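Local coordinates for ABC-type transport system, molybdenum-specific extracellular solute-binding protein (Clostridium difficile, PDB 4KD5) that probably binds molybdate or tungstate outside the cell as the solute-binding component of an ABC-type molybdenum transporter, at residues A[79-91]-A[221-233]. Numbering follows the deposited sequence.
Sequences DTMKDLVKNDLVL and QKIFEEFGYKKVE
Val85 sets its two methyls against two different rings of residues 221-233. With CG1 anti to its carbonyl carbon (chi1 -56°), that methyl lies 3.7 Å from CB of Phe224, while CG2 turns to Tyr229, 3.8 Å from CD1. The Asn87 amide, tilted 40° to the same Tyr229 ring, places ND2 3.5 Å from CE1, and this nitrogen is held by Ser170 OG and Tyr194 OH. Leu84 crosses Phe224 at about a right angle, its CD2 being 3.8 Å from CZ, and Phe224 thereby packs helix 218-226 onto strand 82-94.

Beyond the helix the chain returns to pair antiparallel with this strand. Lys86 and Lys230 form a hydrogen-bonded pair: Lys86 N to Lys230 O is nearly straight, whereas the return bond, Lys230 N to Lys86 O, bends to 134°. Gln221, folded at chi2, adds a side-chain bond from NE2 to Leu84 O at 3.3 Å; the donor stands well above the carbonyl plane, and the same NE2 also serves Leu215 O.

On the other side of the strand, the bent chain of Lys86 passes across Val232, with NZ 3.4 Å from CG1, and ends in a salt bridge to Glu233 OE2, 3.2 Å from NZ, whose hydrogen bond is weak.

Strand 82-94 runs between the two lobes of this periplasmic-binding-protein fold. The chemistry thus implies a mixed attachment of the chain terminus to the crossing strand: an apolar cluster of Leu84, Val85, Phe224 and Tyr229, a backbone pair, and a charged closure at Glu233. Side chain to side chain, Asn87 lies about 4 Å from Tyr168 and Tyr229 equally near Ser15, both predicted molybdate-site residues.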
ATOM      1  N   ASP A  79       6.842  13.071   2.336  1.00 56.77           N
ATOM      2  CA  ASP A  79       6.277  12.712   3.632  1.00 59.27           C
ATOM      3  C   ASP A  79       6.876  11.435   4.230  1.00 50.66           C
ATOM      4  O   ASP A  79       6.572  11.079   5.367  1.00 54.20           O
ATOM      5  CB  ASP A  79       4.751  12.605   3.554  1.00 74.25           C
ATOM      6  CG  ASP A  79       4.267  12.126   2.201  1.00 86.80           C
ATOM      7  OD1 ASP A  79       3.412  11.211   2.163  1.00 86.68           O
ATOM      8  OD2 ASP A  79       4.729  12.669   1.175  1.00 94.81           O
ATOM      9  N   THR A  80       7.733  10.757   3.470  1.00 43.13           N
ATOM     10  CA  THR A  80       8.430   9.575   3.975  1.00 46.52           C
ATOM     11  C   THR A  80       9.810   9.924   4.511  1.00 53.51           C
ATOM     12  O   THR A  80      10.533   9.047   4.977  1.00 60.32           O
ATOM     13  CB  THR A  80       8.572   8.473   2.908  1.00 44.30           C
ATOM     14  OG1 THR A  80       9.477   8.904   1.886  1.00 48.02           O
ATOM     15  CG2 THR A  80       7.224   8.153   2.297  1.00 48.81           C
HETATM   16  N   MSE A  81      10.186  11.198   4.428  1.00 46.72           N
HETATM   17  CA  MSE A  81      11.488  11.622   4.936  1.00 50.72           C
HETATM   18  C   MSE A  81      11.511  11.562   6.460  1.00 51.52           C
HETATM   19  O   MSE A  81      10.749  12.263   7.135  1.00 54.49           O
HETATM   20  CB  MSE A  81      11.842  13.032   4.454  1.00 55.98           C
HETATM   21  CG  MSE A  81      12.029  13.123   2.947  1.00 61.77           C
HETATM   22 SE   MSE A  81      12.137  14.943   2.263  0.62 60.69          SE
HETATM   23  CE  MSE A  81      13.942  15.370   2.833  1.00 48.14           C
ATOM     24  N   LYS A  82      12.387  10.715   6.996  1.00 47.71           N
ATOM     25  CA  LYS A  82      12.509  10.528   8.440  1.00 49.97           C
ATOM     26  C   LYS A  82      13.948  10.266   8.850  1.00 45.56           C
ATOM     27  O   LYS A  82      14.775   9.865   8.028  1.00 49.49           O
ATOM     28  CB  LYS A  82      11.638   9.354   8.906  1.00 56.17           C
ATOM     29  CG  LYS A  82      10.249   9.742   9.366  1.00 65.96           C
ATOM     30  CD  LYS A  82       9.183   9.241   8.408  1.00 71.78           C
ATOM     31  CE  LYS A  82       7.876   9.989   8.628  1.00 83.44           C
ATOM     32  NZ  LYS A  82       6.772   9.455   7.781  1.00 88.51           N
ATOM     33  N   ASP A  83      14.234  10.478  10.128  1.00 45.22           N
ATOM     34  CA  ASP A  83      15.517  10.098  10.687  1.00 52.72           C
ATOM     35  C   ASP A  83      15.420   8.673  11.209  1.00 54.26           C
ATOM     36  O   ASP A  83      14.690   8.407  12.162  1.00 55.15           O
ATOM     37  CB  ASP A  83      15.918  11.065  11.803  1.00 60.78           C
ATOM     38  CG  ASP A  83      16.229  12.450  11.284  1.00 68.79           C
ATOM     39  OD1 ASP A  83      16.619  12.557  10.109  1.00 71.27           O
ATOM     40  OD2 ASP A  83      16.074  13.426  12.050  1.00 72.12           O
ATOM     41  N   LEU A  84      16.133   7.759  10.555  1.00 49.76           N
ATOM     42  CA  LEU A  84      16.092   6.350  10.920  1.00 48.24           C
ATOM     43  C   LEU A  84      16.791   6.110  12.257  1.00 52.29           C
ATOM     44  O   LEU A  84      16.138   5.861  13.276  1.00 56.04           O
ATOM     45  CB  LEU A  84      16.729   5.510   9.815  1.00 44.39           C
ATOM     46  CG  LEU A  84      16.690   3.998   9.979  1.00 45.82           C
ATOM     47  CD1 LEU A  84      15.298   3.597  10.403  1.00 42.48           C
ATOM     48  CD2 LEU A  84      17.086   3.312   8.682  1.00 33.73           C
ATOM     49  N   VAL A  85      18.119   6.189  12.246  1.00 43.93           N
ATOM     50  CA  VAL A  85      18.902   6.098  13.472  1.00 44.53           C
ATOM     51  C   VAL A  85      19.947   7.202  13.509  1.00 51.00           C
ATOM     52  O   VAL A  85      20.145   7.926  12.531  1.00 50.90           O
ATOM     53  CB  VAL A  85      19.607   4.739  13.626  1.00 48.32           C
ATOM     54  CG1 VAL A  85      18.606   3.604  13.553  1.00 45.65           C
ATOM     55  CG2 VAL A  85      20.676   4.566  12.556  1.00 53.30           C
ATOM     56  N   LYS A  86      20.616   7.324  14.646  1.00 50.55           N
ATOM     57  CA  LYS A  86      21.710   8.268  14.775  1.00 63.59           C
ATOM     58  C   LYS A  86      22.873   7.566  15.452  1.00 65.32           C
ATOM     59  O   LYS A  86      22.686   6.543  16.113  1.00 64.16           O
ATOM     60  CB  LYS A  86      21.278   9.504  15.567  1.00 68.93           C
ATOM     61  CG  LYS A  86      20.879   9.212  17.008  1.00 74.08           C
ATOM     62  CD  LYS A  86      20.355  10.456  17.736  1.00 88.26           C
ATOM     63  CE  LYS A  86      20.236  11.682  16.838  1.00 97.98           C
ATOM     64  NZ  LYS A  86      18.944  11.750  16.094  1.00 97.95           N
ATOM     65  N   ASN A  87      24.076   8.099  15.278  1.00 65.53           N
ATOM     66  CA  ASN A  87      25.239   7.514  15.927  1.00 55.55           C
ATOM     67  C   ASN A  87      25.682   8.367  17.102  1.00 59.39           C
ATOM     68  O   ASN A  87      25.216   9.495  17.269  1.00 68.03           O
ATOM     69  CB  ASN A  87      26.384   7.349  14.927  1.00 66.34           C
ATOM     70  CG  ASN A  87      26.975   5.958  14.950  1.00 65.29           C
ATOM     71  OD1 ASN A  87      27.079   5.331  16.007  1.00 67.67           O
ATOM     72  ND2 ASN A  87      27.356   5.458  13.778  1.00 60.50           N
ATOM     73  N   ASP A  88      26.568   7.820  17.924  1.00 70.24           N
ATOM     74  CA  ASP A  88      27.153   8.583  19.016  1.00 75.77           C
ATOM     75  C   ASP A  88      28.659   8.668  18.851  1.00 82.25           C
ATOM     76  O   ASP A  88      29.295   7.707  18.421  1.00 69.16           O
ATOM     77  CB  ASP A  88      26.802   7.956  20.368  1.00 82.11           C
ATOM     78  CG  ASP A  88      25.629   8.640  21.039  1.00 89.42           C
ATOM     79  OD1 ASP A  88      25.464   9.859  20.836  1.00 94.42           O
ATOM     80  OD2 ASP A  88      24.874   7.963  21.767  1.00 91.93           O
ATOM     81  N   LEU A  89      29.224   9.829  19.175  1.00 57.81           N
ATOM     82  CA  LEU A  89      30.673  10.001  19.156  1.00 50.77           C
ATOM     83  C   LEU A  89      31.188   9.593  20.529  1.00 50.46           C
ATOM     84  O   LEU A  89      30.798  10.179  21.545  1.00 42.00           O
ATOM     85  CB  LEU A  89      31.041  11.457  18.879  1.00 47.79           C
ATOM     86  CG  LEU A  89      32.282  11.797  18.050  1.00 43.55           C
ATOM     87  CD1 LEU A  89      33.144  12.807  18.768  1.00 47.30           C
ATOM     88  CD2 LEU A  89      33.102  10.573  17.717  1.00 47.36           C
ATOM     89  N   VAL A  90      32.049   8.582  20.568  1.00 50.43           N
ATOM     90  CA  VAL A  90      32.514   8.057  21.847  1.00 50.74           C
ATOM     91  C   VAL A  90      34.022   8.151  22.034  1.00 48.33           C
ATOM     92  O   VAL A  90      34.778   8.250  21.064  1.00 44.68           O
ATOM     93  CB  VAL A  90      32.046   6.603  22.075  1.00 53.36           C
ATOM     94  CG1 VAL A  90      30.534   6.528  22.100  1.00 58.44           C
ATOM     95  CG2 VAL A  90      32.603   5.686  20.994  1.00 50.70           C
ATOM     96  N   LEU A  91      34.440   8.127  23.295  1.00 53.27           N
ATOM     97  CA  LEU A  91      35.853   8.108  23.656  1.00 49.40           C
ATOM     98  C   LEU A  91      36.271   6.678  24.001  1.00 47.10           C
ATOM     99  O   LEU A  91      35.704   6.054  24.902  1.00 48.13           O
ATOM    100  CB  LEU A  91      36.104   9.024  24.854  1.00 49.56           C
ATOM    101  CG  LEU A  91      37.528   9.104  25.410  1.00 53.34           C
ATOM    102  CD1 LEU A  91      38.482   9.701  24.393  1.00 50.40           C
ATOM    103  CD2 LEU A  91      37.564   9.905  26.704  1.00 52.95           C
ATOM    104  N   GLN A 221      14.257  -0.867  15.194  1.00 52.79           N
ATOM    105  CA  GLN A 221      15.150   0.004  15.947  1.00 54.30           C
ATOM    106  C   GLN A 221      16.084  -0.802  16.844  1.00 54.86           C
ATOM    107  O   GLN A 221      17.280  -0.514  16.918  1.00 52.90           O
ATOM    108  CB  GLN A 221      14.340   1.004  16.776  1.00 53.86           C
ATOM    109  CG  GLN A 221      13.669   2.093  15.959  1.00 56.12           C
ATOM    110  CD  GLN A 221      14.658   3.075  15.368  1.00 52.70           C
ATOM    111  OE1 GLN A 221      15.135   3.979  16.053  1.00 57.91           O
ATOM    112  NE2 GLN A 221      14.978   2.896  14.089  1.00 49.61           N
ATOM    113  N   LYS A 222      15.538  -1.812  17.516  1.00 49.62           N
ATOM    114  CA  LYS A 222      16.340  -2.686  18.374  1.00 59.90           C
ATOM    115  C   LYS A 222      17.389  -3.478  17.596  1.00 65.02           C
ATOM    116  O   LYS A 222      18.402  -3.890  18.158  1.00 74.18           O
ATOM    117  CB  LYS A 222      15.449  -3.641  19.179  1.00 53.86           C
ATOM    118  CG  LYS A 222      14.693  -2.984  20.326  1.00 55.69           C
ATOM    119  CD  LYS A 222      14.030  -4.027  21.219  1.00 75.58           C
ATOM    120  CE  LYS A 222      13.140  -3.384  22.275  1.00 82.15           C
ATOM    121  NZ  LYS A 222      12.518  -4.401  23.177  1.00 90.96           N
ATOM    122  N   ILE A 223      17.137  -3.700  16.311  1.00 56.75           N
ATOM    123  CA  ILE A 223      18.106  -4.370  15.446  1.00 59.59           C
ATOM    124  C   ILE A 223      19.301  -3.455  15.183  1.00 56.71           C
ATOM    125  O   ILE A 223      20.453  -3.884  15.270  1.00 51.48           O
ATOM    126  CB  ILE A 223      17.465  -4.829  14.117  1.00 57.11           C
ATOM    127  CG1 ILE A 223      16.587  -6.059  14.350  1.00 55.58           C
ATOM    128  CG2 ILE A 223      18.526  -5.157  13.082  1.00 54.23           C
ATOM    129  CD1 ILE A 223      15.942  -6.582  13.092  1.00 49.82           C
ATOM    130  N   PHE A 224      19.024  -2.192  14.882  1.00 43.06           N
ATOM    131  CA  PHE A 224      20.081  -1.217  14.657  1.00 48.65           C
ATOM    132  C   PHE A 224      20.892  -0.966  15.929  1.00 51.15           C
ATOM    133  O   PHE A 224      22.061  -0.596  15.855  1.00 60.78           O
ATOM    134  CB  PHE A 224      19.498   0.100  14.129  1.00 46.63           C
ATOM    135  CG  PHE A 224      19.057   0.042  12.693  1.00 51.97           C
ATOM    136  CD1 PHE A 224      19.987  -0.061  11.670  1.00 49.08           C
ATOM    137  CD2 PHE A 224      17.712   0.116  12.364  1.00 56.32           C
ATOM    138  CE1 PHE A 224      19.580  -0.105  10.344  1.00 44.80           C
ATOM    139  CE2 PHE A 224      17.303   0.076  11.042  1.00 53.51           C
ATOM    140  CZ  PHE A 224      18.241  -0.036  10.031  1.00 42.42           C
ATOM    141  N   GLU A 225      20.274  -1.177  17.089  1.00 49.82           N
ATOM    142  CA  GLU A 225      20.953  -0.989  18.373  1.00 53.95           C
ATOM    143  C   GLU A 225      21.876  -2.157  18.743  1.00 57.77           C
ATOM    144  O   GLU A 225      22.757  -2.018  19.592  1.00 70.63           O
ATOM    145  CB  GLU A 225      19.934  -0.684  19.484  1.00 53.21           C
ATOM    146  CG  GLU A 225      19.224   0.656  19.303  1.00 66.72           C
ATOM    147  CD  GLU A 225      17.960   0.784  20.136  1.00 84.44           C
ATOM    148  OE1 GLU A 225      17.718  -0.089  20.996  1.00 95.54           O
ATOM    149  OE2 GLU A 225      17.204   1.758  19.926  1.00 84.68           O
ATOM    150  N   GLU A 226      21.671  -3.303  18.101  1.00 52.39           N
ATOM    151  CA  GLU A 226      22.591  -4.428  18.237  1.00 59.20           C
ATOM    152  C   GLU A 226      23.921  -4.081  17.584  1.00 57.13           C
ATOM    153  O   GLU A 226      24.962  -4.629  17.931  1.00 59.94           O
ATOM    154  CB  GLU A 226      22.016  -5.682  17.566  1.00 62.38           C
ATOM    155  CG  GLU A 226      20.721  -6.206  18.165  1.00 69.48           C
ATOM    156  CD  GLU A 226      20.110  -7.326  17.337  1.00 78.29           C
ATOM    157  OE1 GLU A 226      20.771  -7.796  16.388  1.00 78.28           O
ATOM    158  OE2 GLU A 226      18.966  -7.735  17.630  1.00 84.49           O
ATOM    159  N   PHE A 227      23.872  -3.166  16.626  1.00 47.95           N
ATOM    160  CA  PHE A 227      25.046  -2.844  15.830  1.00 54.53           C
ATOM    161  C   PHE A 227      25.648  -1.492  16.206  1.00 52.52           C
ATOM    162  O   PHE A 227      26.451  -0.928  15.458  1.00 46.50           O
ATOM    163  CB  PHE A 227      24.711  -2.931  14.334  1.00 58.08           C
ATOM    164  CG  PHE A 227      24.394  -4.330  13.868  1.00 62.95           C
ATOM    165  CD1 PHE A 227      25.394  -5.147  13.364  1.00 61.56           C
ATOM    166  CD2 PHE A 227      23.104  -4.836  13.954  1.00 62.42           C
ATOM    167  CE1 PHE A 227      25.114  -6.439  12.944  1.00 63.08           C
ATOM    168  CE2 PHE A 227      22.816  -6.128  13.536  1.00 58.16           C
ATOM    169  CZ  PHE A 227      23.822  -6.929  13.030  1.00 57.95           C
ATOM    170  N   GLY A 228      25.266  -0.986  17.377  1.00 50.78           N
ATOM    171  CA  GLY A 228      25.878   0.209  17.930  1.00 54.50           C
ATOM    172  C   GLY A 228      25.177   1.505  17.576  1.00 49.35           C
ATOM    173  O   GLY A 228      25.572   2.581  18.034  1.00 57.56           O
ATOM    174  N   TYR A 229      24.137   1.414  16.757  1.00 45.25           N
ATOM    175  CA  TYR A 229      23.365   2.598  16.414  1.00 43.63           C
ATOM    176  C   TYR A 229      22.383   2.937  17.524  1.00 49.05           C
ATOM    177  O   TYR A 229      22.213   2.164  18.471  1.00 46.24           O
ATOM    178  CB  TYR A 229      22.668   2.409  15.067  1.00 39.80           C
ATOM    179  CG  TYR A 229      23.657   2.240  13.950  1.00 40.07           C
ATOM    180  CD1 TYR A 229      24.232   3.343  13.340  1.00 42.13           C
ATOM    181  CD2 TYR A 229      24.040   0.980  13.523  1.00 39.38           C
ATOM    182  CE1 TYR A 229      25.151   3.196  12.325  1.00 44.96           C
ATOM    183  CE2 TYR A 229      24.958   0.823  12.506  1.00 47.14           C
ATOM    184  CZ  TYR A 229      25.507   1.936  11.915  1.00 49.02           C
ATOM    185  OH  TYR A 229      26.419   1.782  10.905  1.00 53.68           O
ATOM    186  N   LYS A 230      21.747   4.097  17.412  1.00 51.01           N
ATOM    187  CA  LYS A 230      20.907   4.593  18.492  1.00 56.16           C
ATOM    188  C   LYS A 230      19.604   5.173  17.958  1.00 54.79           C
ATOM    189  O   LYS A 230      19.557   5.691  16.839  1.00 45.41           O
ATOM    190  CB  LYS A 230      21.672   5.641  19.305  1.00 67.47           C
ATOM    191  CG  LYS A 230      21.258   5.731  20.757  1.00 79.89           C
ATOM    192  CD  LYS A 230      20.345   6.919  20.982  1.00 92.94           C
ATOM    193  CE  LYS A 230      19.600   6.807  22.302  1.00102.10           C
ATOM    194  NZ  LYS A 230      18.712   7.985  22.529  1.00104.14           N
ATOM    195  N   LYS A 231      18.554   5.067  18.770  1.00 62.22           N
ATOM    196  CA  LYS A 231      17.220   5.564  18.440  1.00 68.38           C
ATOM    197  C   LYS A 231      17.200   7.092  18.331  1.00 72.21           C
ATOM    198  O   LYS A 231      17.930   7.780  19.046  1.00 62.24           O
ATOM    199  CB  LYS A 231      16.238   5.098  19.519  1.00 77.69           C
ATOM    200  CG  LYS A 231      14.869   5.746  19.471  1.00 89.40           C
ATOM    201  CD  LYS A 231      13.797   4.750  19.062  1.00 92.71           C
ATOM    202  CE  LYS A 231      12.899   5.339  17.988  1.00 89.17           C
ATOM    203  NZ  LYS A 231      11.460   5.265  18.356  1.00 89.66           N
ATOM    204  N   VAL A 232      16.370   7.621  17.435  1.00 81.13           N
ATOM    205  CA  VAL A 232      16.284   9.069  17.234  1.00 81.45           C
ATOM    206  C   VAL A 232      15.287   9.741  18.181  1.00 83.38           C
ATOM    207  O   VAL A 232      14.081   9.504  18.088  1.00 89.39           O
ATOM    208  CB  VAL A 232      15.905   9.417  15.782  1.00 78.83           C
ATOM    209  CG1 VAL A 232      15.711  10.919  15.626  1.00 81.27           C
ATOM    210  CG2 VAL A 232      16.974   8.921  14.829  1.00 73.52           C
ATOM    211  N   GLU A 233      15.809  10.570  19.082  0.74 82.60           N
ATOM    212  CA  GLU A 233      15.006  11.423  19.964  0.74 83.16           C
ATOM    213  C   GLU A 233      13.824  10.728  20.638  0.74 80.70           C
ATOM    214  O   GLU A 233      13.703  10.751  21.864  0.74 80.74           O
ATOM    215  CB  GLU A 233      14.533  12.668  19.212  0.74 86.75           C
ATOM    216  CG  GLU A 233      15.660  13.423  18.531  0.74 86.46           C
ATOM    217  CD  GLU A 233      16.949  13.389  19.334  0.74 83.63           C
ATOM    218  OE1 GLU A 233      17.042  14.100  20.356  0.74 84.81           O
ATOM    219  OE2 GLU A 233      17.871  12.643  18.945  0.74 81.56           O
TER